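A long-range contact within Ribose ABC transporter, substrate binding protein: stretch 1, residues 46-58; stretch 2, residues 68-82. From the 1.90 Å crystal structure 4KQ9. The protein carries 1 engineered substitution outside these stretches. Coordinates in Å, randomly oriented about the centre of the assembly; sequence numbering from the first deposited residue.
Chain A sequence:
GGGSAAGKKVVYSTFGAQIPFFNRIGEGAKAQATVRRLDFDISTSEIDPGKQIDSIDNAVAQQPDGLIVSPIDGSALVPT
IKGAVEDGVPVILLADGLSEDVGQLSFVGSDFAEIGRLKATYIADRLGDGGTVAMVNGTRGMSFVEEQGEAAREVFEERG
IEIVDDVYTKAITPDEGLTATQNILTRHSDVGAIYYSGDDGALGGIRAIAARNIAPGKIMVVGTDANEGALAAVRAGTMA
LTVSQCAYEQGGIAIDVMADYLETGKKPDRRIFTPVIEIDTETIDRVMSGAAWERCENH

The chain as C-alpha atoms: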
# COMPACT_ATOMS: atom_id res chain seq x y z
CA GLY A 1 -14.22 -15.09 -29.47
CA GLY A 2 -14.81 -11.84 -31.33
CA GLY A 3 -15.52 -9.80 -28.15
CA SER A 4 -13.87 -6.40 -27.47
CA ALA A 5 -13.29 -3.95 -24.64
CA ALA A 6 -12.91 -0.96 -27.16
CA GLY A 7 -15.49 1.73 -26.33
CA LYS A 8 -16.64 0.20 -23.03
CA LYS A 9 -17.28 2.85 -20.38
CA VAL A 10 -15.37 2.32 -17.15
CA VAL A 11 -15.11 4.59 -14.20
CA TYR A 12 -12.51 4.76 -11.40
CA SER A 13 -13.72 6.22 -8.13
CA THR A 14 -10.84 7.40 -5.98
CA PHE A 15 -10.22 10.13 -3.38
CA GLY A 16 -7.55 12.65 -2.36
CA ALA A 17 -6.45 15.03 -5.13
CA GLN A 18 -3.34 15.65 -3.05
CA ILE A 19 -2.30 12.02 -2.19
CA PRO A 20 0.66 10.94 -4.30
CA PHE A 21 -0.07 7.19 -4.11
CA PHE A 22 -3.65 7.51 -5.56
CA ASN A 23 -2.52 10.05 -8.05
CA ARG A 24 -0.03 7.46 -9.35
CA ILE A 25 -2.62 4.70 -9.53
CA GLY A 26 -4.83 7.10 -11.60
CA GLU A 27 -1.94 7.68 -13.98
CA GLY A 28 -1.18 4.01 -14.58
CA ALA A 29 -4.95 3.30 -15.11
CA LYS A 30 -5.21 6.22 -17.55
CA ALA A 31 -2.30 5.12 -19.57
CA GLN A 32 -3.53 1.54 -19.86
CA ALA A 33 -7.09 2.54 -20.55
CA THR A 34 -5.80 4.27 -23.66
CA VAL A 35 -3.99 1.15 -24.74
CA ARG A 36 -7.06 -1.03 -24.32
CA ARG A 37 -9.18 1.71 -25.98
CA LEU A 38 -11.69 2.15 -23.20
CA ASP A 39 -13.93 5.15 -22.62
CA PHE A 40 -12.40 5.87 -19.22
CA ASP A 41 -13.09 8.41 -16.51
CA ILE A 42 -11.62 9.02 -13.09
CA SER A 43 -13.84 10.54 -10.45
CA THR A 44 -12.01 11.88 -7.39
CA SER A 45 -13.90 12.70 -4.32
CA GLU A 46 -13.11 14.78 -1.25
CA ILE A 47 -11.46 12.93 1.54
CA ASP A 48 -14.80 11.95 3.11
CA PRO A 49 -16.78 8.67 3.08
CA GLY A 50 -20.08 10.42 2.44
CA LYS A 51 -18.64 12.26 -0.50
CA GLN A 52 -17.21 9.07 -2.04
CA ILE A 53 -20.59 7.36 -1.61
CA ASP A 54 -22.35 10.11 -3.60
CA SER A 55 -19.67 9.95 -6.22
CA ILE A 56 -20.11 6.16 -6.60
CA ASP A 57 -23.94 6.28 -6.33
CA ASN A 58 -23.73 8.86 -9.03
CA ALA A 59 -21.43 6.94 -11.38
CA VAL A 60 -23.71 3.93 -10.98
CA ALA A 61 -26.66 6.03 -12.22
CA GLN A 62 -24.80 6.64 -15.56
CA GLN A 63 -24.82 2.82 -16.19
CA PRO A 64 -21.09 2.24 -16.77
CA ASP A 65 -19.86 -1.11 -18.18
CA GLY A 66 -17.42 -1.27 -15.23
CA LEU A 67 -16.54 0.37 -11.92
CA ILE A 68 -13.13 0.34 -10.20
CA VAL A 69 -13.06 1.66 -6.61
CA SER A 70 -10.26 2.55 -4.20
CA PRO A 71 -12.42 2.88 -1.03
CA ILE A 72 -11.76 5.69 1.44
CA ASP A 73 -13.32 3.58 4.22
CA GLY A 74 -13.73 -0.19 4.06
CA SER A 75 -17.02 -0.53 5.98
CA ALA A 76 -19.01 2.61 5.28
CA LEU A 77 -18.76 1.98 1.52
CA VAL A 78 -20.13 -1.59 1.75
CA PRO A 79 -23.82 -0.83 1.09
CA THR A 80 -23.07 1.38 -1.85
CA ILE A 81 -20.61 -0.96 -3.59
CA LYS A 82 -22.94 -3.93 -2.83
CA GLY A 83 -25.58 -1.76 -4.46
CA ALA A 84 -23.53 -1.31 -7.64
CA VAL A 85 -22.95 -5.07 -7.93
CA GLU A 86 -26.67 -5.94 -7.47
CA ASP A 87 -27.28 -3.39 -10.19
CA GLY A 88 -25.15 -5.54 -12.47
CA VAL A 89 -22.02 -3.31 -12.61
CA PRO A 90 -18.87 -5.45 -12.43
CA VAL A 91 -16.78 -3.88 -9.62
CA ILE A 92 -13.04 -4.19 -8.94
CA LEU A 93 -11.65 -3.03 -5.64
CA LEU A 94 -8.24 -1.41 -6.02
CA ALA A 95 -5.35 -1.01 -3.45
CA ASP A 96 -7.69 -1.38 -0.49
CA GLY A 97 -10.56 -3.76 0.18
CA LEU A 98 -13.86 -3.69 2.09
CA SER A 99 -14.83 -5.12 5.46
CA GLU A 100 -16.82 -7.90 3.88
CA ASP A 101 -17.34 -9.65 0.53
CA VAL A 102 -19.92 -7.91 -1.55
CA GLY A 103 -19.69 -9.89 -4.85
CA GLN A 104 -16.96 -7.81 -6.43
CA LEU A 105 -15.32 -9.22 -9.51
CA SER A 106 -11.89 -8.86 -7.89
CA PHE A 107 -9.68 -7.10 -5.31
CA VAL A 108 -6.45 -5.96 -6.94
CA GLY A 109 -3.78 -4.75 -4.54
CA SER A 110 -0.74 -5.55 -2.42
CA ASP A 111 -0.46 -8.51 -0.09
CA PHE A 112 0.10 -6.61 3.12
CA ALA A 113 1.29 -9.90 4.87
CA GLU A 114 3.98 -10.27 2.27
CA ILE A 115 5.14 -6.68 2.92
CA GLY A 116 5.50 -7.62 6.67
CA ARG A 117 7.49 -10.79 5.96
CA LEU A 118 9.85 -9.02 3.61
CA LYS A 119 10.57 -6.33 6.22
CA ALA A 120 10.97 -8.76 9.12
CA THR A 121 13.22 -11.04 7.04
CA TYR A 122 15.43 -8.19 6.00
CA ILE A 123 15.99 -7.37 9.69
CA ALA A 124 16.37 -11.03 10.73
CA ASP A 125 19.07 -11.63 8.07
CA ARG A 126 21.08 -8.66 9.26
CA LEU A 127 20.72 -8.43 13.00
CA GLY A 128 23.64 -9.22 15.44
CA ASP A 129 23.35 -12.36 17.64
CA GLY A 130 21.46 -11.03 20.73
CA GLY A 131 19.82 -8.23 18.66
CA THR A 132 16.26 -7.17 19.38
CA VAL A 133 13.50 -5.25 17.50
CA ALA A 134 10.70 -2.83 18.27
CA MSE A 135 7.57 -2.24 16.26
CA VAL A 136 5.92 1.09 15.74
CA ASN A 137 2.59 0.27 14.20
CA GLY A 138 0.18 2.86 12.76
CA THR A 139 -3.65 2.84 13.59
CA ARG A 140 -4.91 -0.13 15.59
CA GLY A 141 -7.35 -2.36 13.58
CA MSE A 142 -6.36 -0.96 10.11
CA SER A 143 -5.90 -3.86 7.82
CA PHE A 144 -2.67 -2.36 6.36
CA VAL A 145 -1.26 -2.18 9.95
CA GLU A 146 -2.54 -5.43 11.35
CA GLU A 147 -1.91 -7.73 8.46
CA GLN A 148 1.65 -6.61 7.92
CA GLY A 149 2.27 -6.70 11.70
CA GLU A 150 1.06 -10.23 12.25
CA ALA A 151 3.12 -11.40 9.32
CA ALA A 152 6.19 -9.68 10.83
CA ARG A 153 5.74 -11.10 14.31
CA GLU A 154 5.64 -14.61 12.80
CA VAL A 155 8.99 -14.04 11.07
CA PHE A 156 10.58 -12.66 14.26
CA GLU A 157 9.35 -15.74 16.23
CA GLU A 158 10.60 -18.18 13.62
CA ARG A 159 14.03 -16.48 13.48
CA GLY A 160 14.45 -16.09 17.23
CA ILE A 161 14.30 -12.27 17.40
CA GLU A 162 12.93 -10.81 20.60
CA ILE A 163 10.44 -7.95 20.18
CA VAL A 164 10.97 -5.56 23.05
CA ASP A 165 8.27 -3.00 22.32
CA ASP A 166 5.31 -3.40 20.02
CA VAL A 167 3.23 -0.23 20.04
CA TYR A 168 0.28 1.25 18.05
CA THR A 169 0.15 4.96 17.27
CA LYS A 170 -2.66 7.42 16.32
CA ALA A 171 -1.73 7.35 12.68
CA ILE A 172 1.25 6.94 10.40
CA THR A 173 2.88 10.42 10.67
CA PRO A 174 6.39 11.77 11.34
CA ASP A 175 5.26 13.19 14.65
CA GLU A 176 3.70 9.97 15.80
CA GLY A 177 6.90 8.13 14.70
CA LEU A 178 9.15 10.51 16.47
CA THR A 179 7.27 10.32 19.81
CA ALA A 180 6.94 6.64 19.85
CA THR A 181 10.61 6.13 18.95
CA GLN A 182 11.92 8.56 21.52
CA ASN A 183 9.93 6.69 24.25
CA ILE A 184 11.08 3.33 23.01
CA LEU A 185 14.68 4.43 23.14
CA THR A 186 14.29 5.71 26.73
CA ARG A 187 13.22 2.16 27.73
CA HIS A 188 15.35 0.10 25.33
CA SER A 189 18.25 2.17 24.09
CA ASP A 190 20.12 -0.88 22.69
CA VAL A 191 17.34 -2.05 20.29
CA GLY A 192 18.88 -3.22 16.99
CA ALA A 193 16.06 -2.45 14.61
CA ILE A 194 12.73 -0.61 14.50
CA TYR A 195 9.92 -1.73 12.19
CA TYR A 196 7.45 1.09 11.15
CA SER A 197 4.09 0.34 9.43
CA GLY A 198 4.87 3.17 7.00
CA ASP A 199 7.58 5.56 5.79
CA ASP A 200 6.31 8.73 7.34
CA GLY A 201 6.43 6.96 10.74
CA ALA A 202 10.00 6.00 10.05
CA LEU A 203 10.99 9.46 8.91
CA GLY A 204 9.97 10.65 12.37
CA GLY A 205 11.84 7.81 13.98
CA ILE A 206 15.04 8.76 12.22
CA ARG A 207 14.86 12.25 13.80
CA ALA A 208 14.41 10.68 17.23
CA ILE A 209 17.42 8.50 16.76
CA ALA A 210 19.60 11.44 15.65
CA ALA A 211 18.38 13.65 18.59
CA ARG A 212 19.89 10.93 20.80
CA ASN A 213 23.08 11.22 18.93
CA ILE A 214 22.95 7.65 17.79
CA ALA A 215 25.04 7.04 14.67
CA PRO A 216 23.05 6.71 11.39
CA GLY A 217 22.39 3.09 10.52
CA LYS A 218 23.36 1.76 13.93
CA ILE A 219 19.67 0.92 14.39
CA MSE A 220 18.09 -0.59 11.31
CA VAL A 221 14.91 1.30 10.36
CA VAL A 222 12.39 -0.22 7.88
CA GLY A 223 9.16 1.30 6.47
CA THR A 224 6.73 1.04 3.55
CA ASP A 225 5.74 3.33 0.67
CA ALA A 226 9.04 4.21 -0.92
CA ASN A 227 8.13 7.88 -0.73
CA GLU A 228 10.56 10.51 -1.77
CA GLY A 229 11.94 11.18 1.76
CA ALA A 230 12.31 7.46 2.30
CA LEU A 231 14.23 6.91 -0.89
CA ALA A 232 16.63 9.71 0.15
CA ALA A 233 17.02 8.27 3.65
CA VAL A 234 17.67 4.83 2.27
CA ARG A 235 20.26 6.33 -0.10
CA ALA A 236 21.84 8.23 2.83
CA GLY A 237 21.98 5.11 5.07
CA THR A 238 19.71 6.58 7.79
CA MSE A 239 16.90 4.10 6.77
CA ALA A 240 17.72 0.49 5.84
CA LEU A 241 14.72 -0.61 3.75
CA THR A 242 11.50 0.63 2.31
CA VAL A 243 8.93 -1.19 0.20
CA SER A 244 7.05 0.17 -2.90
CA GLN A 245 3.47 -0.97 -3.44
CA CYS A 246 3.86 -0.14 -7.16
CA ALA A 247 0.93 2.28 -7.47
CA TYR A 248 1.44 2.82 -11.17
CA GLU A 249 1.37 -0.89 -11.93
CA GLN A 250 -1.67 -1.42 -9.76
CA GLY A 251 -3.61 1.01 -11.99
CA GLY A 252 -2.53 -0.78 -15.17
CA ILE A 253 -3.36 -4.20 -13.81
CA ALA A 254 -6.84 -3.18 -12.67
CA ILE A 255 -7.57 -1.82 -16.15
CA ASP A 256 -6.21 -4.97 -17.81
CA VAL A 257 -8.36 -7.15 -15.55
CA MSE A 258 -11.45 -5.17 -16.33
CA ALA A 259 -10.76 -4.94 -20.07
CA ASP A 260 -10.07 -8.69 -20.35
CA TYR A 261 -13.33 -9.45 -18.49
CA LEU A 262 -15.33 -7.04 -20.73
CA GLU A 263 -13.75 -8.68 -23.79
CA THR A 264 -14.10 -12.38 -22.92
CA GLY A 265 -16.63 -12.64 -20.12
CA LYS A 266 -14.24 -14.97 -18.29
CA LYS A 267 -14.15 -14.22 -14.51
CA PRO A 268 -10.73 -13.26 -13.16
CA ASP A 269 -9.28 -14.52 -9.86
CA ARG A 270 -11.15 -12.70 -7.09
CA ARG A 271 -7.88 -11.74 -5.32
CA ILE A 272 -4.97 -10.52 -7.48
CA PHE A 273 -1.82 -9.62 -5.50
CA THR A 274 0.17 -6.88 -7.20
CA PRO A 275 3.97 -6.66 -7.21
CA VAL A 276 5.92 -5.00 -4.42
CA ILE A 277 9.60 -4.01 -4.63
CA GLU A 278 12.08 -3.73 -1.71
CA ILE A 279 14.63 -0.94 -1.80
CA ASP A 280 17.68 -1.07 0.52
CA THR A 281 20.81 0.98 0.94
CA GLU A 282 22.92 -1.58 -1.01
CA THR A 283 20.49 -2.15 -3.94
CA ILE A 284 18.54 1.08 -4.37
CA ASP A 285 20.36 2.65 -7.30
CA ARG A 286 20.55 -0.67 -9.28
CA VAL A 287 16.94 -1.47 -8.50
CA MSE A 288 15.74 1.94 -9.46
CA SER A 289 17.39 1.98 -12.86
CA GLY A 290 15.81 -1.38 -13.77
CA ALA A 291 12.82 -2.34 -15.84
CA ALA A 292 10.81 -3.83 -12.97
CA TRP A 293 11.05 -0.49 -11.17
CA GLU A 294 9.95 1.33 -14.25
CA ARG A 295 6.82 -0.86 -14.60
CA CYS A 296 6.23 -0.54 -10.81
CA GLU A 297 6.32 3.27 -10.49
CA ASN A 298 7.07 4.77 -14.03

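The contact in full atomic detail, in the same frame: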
# COMPACT_ATOMS: atom_id res chain seq x y z
N GLU A 46 -13.75 14.07 -2.33
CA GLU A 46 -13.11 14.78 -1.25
C GLU A 46 -12.72 13.68 -0.33
O GLU A 46 -13.28 12.57 -0.43
CB GLU A 46 -14.09 15.73 -0.53
CG GLU A 46 -14.34 17.02 -1.29
N ILE A 47 -11.79 13.95 0.57
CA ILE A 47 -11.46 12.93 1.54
C ILE A 47 -12.57 12.80 2.57
O ILE A 47 -12.40 13.20 3.71
CB ILE A 47 -10.08 13.18 2.19
CG1 ILE A 47 -9.02 13.28 1.08
CG2 ILE A 47 -9.75 12.05 3.17
CD1 ILE A 47 -7.58 13.31 1.55
N ASP A 48 -13.70 12.22 2.17
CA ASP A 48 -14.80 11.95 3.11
C ASP A 48 -15.71 10.80 2.63
O ASP A 48 -16.15 10.82 1.47
CB ASP A 48 -15.67 13.20 3.32
CG ASP A 48 -16.88 12.91 4.22
OD1 ASP A 48 -16.74 12.85 5.47
OD2 ASP A 48 -17.99 12.72 3.69
N PRO A 49 -16.05 9.86 3.55
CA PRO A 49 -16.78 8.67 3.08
C PRO A 49 -18.09 9.02 2.39
O PRO A 49 -18.37 8.48 1.32
CB PRO A 49 -17.04 7.87 4.35
CG PRO A 49 -16.04 8.35 5.36
CD PRO A 49 -15.68 9.76 4.97
N GLY A 50 -18.82 9.98 2.97
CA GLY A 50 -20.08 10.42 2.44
C GLY A 50 -19.92 10.97 1.06
O GLY A 50 -20.78 10.77 0.22
N LYS A 51 -18.83 11.65 0.80
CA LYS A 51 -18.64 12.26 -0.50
C LYS A 51 -18.33 11.16 -1.54
O LYS A 51 -18.72 11.24 -2.74
CB LYS A 51 -17.47 13.25 -0.44
CG LYS A 51 -17.71 14.56 -1.16
CD LYS A 51 -17.81 14.34 -2.67
CE LYS A 51 -17.26 15.53 -3.44
NZ LYS A 51 -15.79 15.48 -3.59
N GLN A 52 -17.57 10.16 -1.10
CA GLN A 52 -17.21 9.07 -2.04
C GLN A 52 -18.45 8.26 -2.42
O GLN A 52 -18.64 7.92 -3.57
CB GLN A 52 -16.11 8.14 -1.52
CG GLN A 52 -15.39 7.48 -2.72
CD GLN A 52 -14.29 6.48 -2.39
OE1 GLN A 52 -14.02 6.15 -1.22
NE2 GLN A 52 -13.66 5.97 -3.45
N ILE A 53 -19.29 8.00 -1.42
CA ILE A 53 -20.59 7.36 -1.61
C ILE A 53 -21.47 8.07 -2.65
O ILE A 53 -22.05 7.41 -3.52
CB ILE A 53 -21.32 7.23 -0.29
CG1 ILE A 53 -20.60 6.22 0.56
CG2 ILE A 53 -22.77 6.80 -0.50
CD1 ILE A 53 -21.10 6.14 1.97
N ASP A 54 -21.55 9.40 -2.61
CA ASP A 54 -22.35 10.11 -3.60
C ASP A 54 -21.69 9.95 -4.94
O ASP A 54 -22.36 9.85 -6.00
CB ASP A 54 -22.42 11.65 -3.35
CG ASP A 54 -22.98 12.03 -1.97
OD1 ASP A 54 -23.73 11.26 -1.33
OD2 ASP A 54 -22.66 13.17 -1.54
N SER A 55 -20.36 9.98 -4.94
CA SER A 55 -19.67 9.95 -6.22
C SER A 55 -19.93 8.58 -6.91
O SER A 55 -20.18 8.51 -8.12
CB SER A 55 -18.20 10.25 -6.05
OG SER A 55 -17.54 10.13 -7.29
N ILE A 56 -19.93 7.53 -6.10
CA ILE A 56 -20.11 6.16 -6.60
C ILE A 56 -21.56 6.00 -7.04
O ILE A 56 -21.83 5.61 -8.20
CB ILE A 56 -19.78 5.15 -5.49
CG1 ILE A 56 -18.25 5.04 -5.36
CG2 ILE A 56 -20.40 3.78 -5.80
CD1 ILE A 56 -17.81 4.30 -4.14
N ASP A 57 -22.47 6.28 -6.09
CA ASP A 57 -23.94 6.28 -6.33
C ASP A 57 -24.22 7.00 -7.63
O ASP A 57 -25.01 6.56 -8.44
CB ASP A 57 -24.72 6.99 -5.20
CG ASP A 57 -24.97 6.10 -3.97
OD1 ASP A 57 -25.00 4.85 -4.11
OD2 ASP A 57 -25.13 6.64 -2.85
N ASN A 58 -23.52 8.10 -7.84
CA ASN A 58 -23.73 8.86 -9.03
C ASN A 58 -23.19 8.20 -10.29
O ASN A 58 -23.85 8.21 -11.35
CB ASN A 58 -23.09 10.23 -8.88
CG ASN A 58 -23.12 11.00 -10.17
OD1 ASN A 58 -24.17 11.19 -10.77
ND2 ASN A 58 -21.94 11.41 -10.63
N ILE A 68 -14.28 0.62 -11.06
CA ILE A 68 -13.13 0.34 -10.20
C ILE A 68 -13.20 1.34 -9.01
O ILE A 68 -13.51 2.50 -9.21
CB ILE A 68 -11.84 0.48 -11.00
CG1 ILE A 68 -11.94 -0.34 -12.30
CG2 ILE A 68 -10.60 0.21 -10.12
CD1 ILE A 68 -10.77 -0.16 -13.21
N VAL A 69 -12.96 0.85 -7.80
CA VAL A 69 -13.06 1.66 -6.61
C VAL A 69 -11.86 1.45 -5.72
O VAL A 69 -11.60 0.34 -5.32
CB VAL A 69 -14.29 1.30 -5.75
CG1 VAL A 69 -14.40 2.27 -4.59
CG2 VAL A 69 -15.58 1.29 -6.56
N SER A 70 -11.16 2.54 -5.39
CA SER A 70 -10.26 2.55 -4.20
C SER A 70 -11.04 3.18 -3.02
O SER A 70 -11.29 4.40 -3.03
CB SER A 70 -8.98 3.34 -4.45
OG SER A 70 -8.25 2.80 -5.56
N PRO A 71 -11.46 2.38 -2.03
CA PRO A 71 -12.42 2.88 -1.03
C PRO A 71 -11.76 3.66 0.10
O PRO A 71 -10.82 3.18 0.73
CB PRO A 71 -13.03 1.61 -0.46
CG PRO A 71 -11.99 0.58 -0.64
CD PRO A 71 -11.15 0.96 -1.81
N ILE A 72 -12.24 4.88 0.32
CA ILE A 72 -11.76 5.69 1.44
C ILE A 72 -11.99 5.02 2.80
O ILE A 72 -11.16 5.13 3.68
CB ILE A 72 -12.35 7.11 1.47
CG1 ILE A 72 -11.72 7.89 2.63
CG2 ILE A 72 -13.87 7.09 1.63
CD1 ILE A 72 -11.82 9.39 2.44
N ASP A 73 -13.10 4.32 2.98
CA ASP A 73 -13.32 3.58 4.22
C ASP A 73 -13.92 2.24 3.89
O ASP A 73 -14.96 2.17 3.25
CB ASP A 73 -14.29 4.32 5.17
CG ASP A 73 -14.72 3.44 6.37
OD1 ASP A 73 -13.87 3.15 7.23
OD2 ASP A 73 -15.88 3.00 6.44
N GLY A 74 -13.31 1.18 4.40
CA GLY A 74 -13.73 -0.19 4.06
C GLY A 74 -15.08 -0.71 4.54
O GLY A 74 -15.56 -1.74 4.05
N SER A 75 -15.72 -0.04 5.49
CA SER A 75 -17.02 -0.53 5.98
C SER A 75 -18.18 0.38 5.61
O SER A 75 -19.25 -0.10 5.31
CB SER A 75 -17.00 -0.80 7.49
OG SER A 75 -16.45 0.28 8.22
N ALA A 76 -17.95 1.68 5.59
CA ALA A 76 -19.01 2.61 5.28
C ALA A 76 -19.46 2.49 3.84
O ALA A 76 -20.63 2.75 3.54
CB ALA A 76 -18.53 4.03 5.54
N LEU A 77 -18.51 2.12 2.96
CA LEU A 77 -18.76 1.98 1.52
C LEU A 77 -19.45 0.65 1.11
O LEU A 77 -19.86 0.50 -0.03
CB LEU A 77 -17.45 2.16 0.71
CG LEU A 77 -17.22 3.57 0.15
CD1 LEU A 77 -17.31 4.59 1.28
CD2 LEU A 77 -15.87 3.66 -0.52
N VAL A 78 -19.57 -0.28 2.05
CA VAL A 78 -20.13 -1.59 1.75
C VAL A 78 -21.50 -1.55 1.08
O VAL A 78 -21.67 -2.15 0.02
CB VAL A 78 -20.16 -2.48 3.00
CG1 VAL A 78 -21.03 -3.71 2.79
CG2 VAL A 78 -18.73 -2.84 3.40
N PRO A 79 -22.47 -0.86 1.68
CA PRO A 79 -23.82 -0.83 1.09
C PRO A 79 -23.86 -0.29 -0.33
O PRO A 79 -24.49 -0.84 -1.21
CB PRO A 79 -24.58 0.13 2.04
CG PRO A 79 -23.91 -0.08 3.34
CD PRO A 79 -22.45 -0.23 3.01
N THR A 80 -23.16 0.79 -0.55
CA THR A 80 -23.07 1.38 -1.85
C THR A 80 -22.42 0.44 -2.90
O THR A 80 -22.91 0.25 -3.99
CB THR A 80 -22.24 2.67 -1.76
OG1 THR A 80 -22.56 3.36 -0.54
CG2 THR A 80 -22.48 3.56 -2.97
N ILE A 81 -21.29 -0.16 -2.57
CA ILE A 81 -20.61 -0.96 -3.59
C ILE A 81 -21.46 -2.25 -3.82
O ILE A 81 -21.71 -2.65 -4.93
CB ILE A 81 -19.16 -1.22 -3.17
CG1 ILE A 81 -18.42 0.12 -3.21
CG2 ILE A 81 -18.55 -2.27 -4.10
CD1 ILE A 81 -17.09 0.13 -2.50
N LYS A 82 -21.95 -2.84 -2.74
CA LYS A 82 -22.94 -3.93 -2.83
C LYS A 82 -24.12 -3.53 -3.72
O LYS A 82 -24.65 -4.33 -4.51
CB LYS A 82 -23.42 -4.29 -1.44
CG LYS A 82 -24.14 -5.61 -1.39
CD LYS A 82 -24.24 -6.16 0.03
CE LYS A 82 -25.46 -5.63 0.77
NZ LYS A 82 -25.85 -6.55 1.88

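The apolar centre of this contact lies where helix 49-58 runs alongside helix 78-82. The two axes approach to 9.8 Å and their N-to-C directions differ by 9°, so the helices are nearly parallel, a spacing that leaves room for one layer of interlocking side chains. Ile-56, buried and with its CA-to-CB bond pointing toward the second stretch, supplies much of that layer. Its chi1 of -77° (m) and chi2 of 168° (t) extend CD1 into a pocket of three apolar side chains: Ile-56 CD1 lies 4.0 Å from Val-69 CG1, 4.2 Å from Leu-77 CD2 and 4.3 Å from Ile-81 CG1. The other branch faces Thr-80, with Ile-56 CG2 at 3.5 Å from Thr-80 CG2. A beta-branched residue suits this position because its two arms reach different neighbours.

One turn earlier, Ile-53 starts sideways, but the end of its side chain comes nearer. Ile-53 CG1 packs at 3.7 Å from Leu-77 CD1, while Ile-53 CG2 meets Thr-80 OG1 at 3.4 Å. The backbone is close here as well, with Ile-53 CA 6.5 Å from Thr-80 CA. Thr-80 gives up 83 Å² to the first stretch, and its short side chain fits this narrow separation, presenting both a methyl and a hydroxyl to the isoleucines.

Toward the start of the first helix the apolar surface continues through Pro-49 and Ile-72. Pro-49 CB stands 4.2 Å from Ile-72 CG2 and 4.3 Å from Ala-76 CB, a compact ring against a methyl. Ile-72 loses 94 Å², more than any other residue of the contact; its chi1 and chi2, both t (-176° and 159°), carry Ile-72 CD1 to 3.4 Å from Ile-47 CG2, at the exposed margin.

The polar link is made by Gln-52, a buried residue whose CA-to-CB bond points toward the second stretch. With chi1 at -155° and chi2 at -178°, both t, the chain is extended and places its amide beside the loop following strand 68-69. Ile-72 N donates to Gln-52 OE1 at 2.7 Å with an N-H...acceptor angle of 170°, and Gln-52 NE2 donates to Ser-70 O at 2.9 Å with an angle of 166°. Both bonds are nearly linear. A carboxamide suits the site because it offers an acceptor and a donor together, matching a backbone NH and a carbonyl two residues apart; NE2 is also hydrogen-bonded elsewhere in the structure.

At the outer edge, aspartates order each stretch internally. Asp-48 is the N-cap of the first helix, its OD2 accepting from Lys-51 N at 3.2 Å. Asp-73 OD2 accepts from Ala-76 N at 2.6 Å and from Ser-75 N at 3.2 Å, bracing the type I turn from Ser-75 to Val-78 that precedes Thr-80. Asp-57, exposed, closes the far end with OD1 3.1 Å from Thr-80 CG2. In all, 616 Å² is buried, summed over both sides.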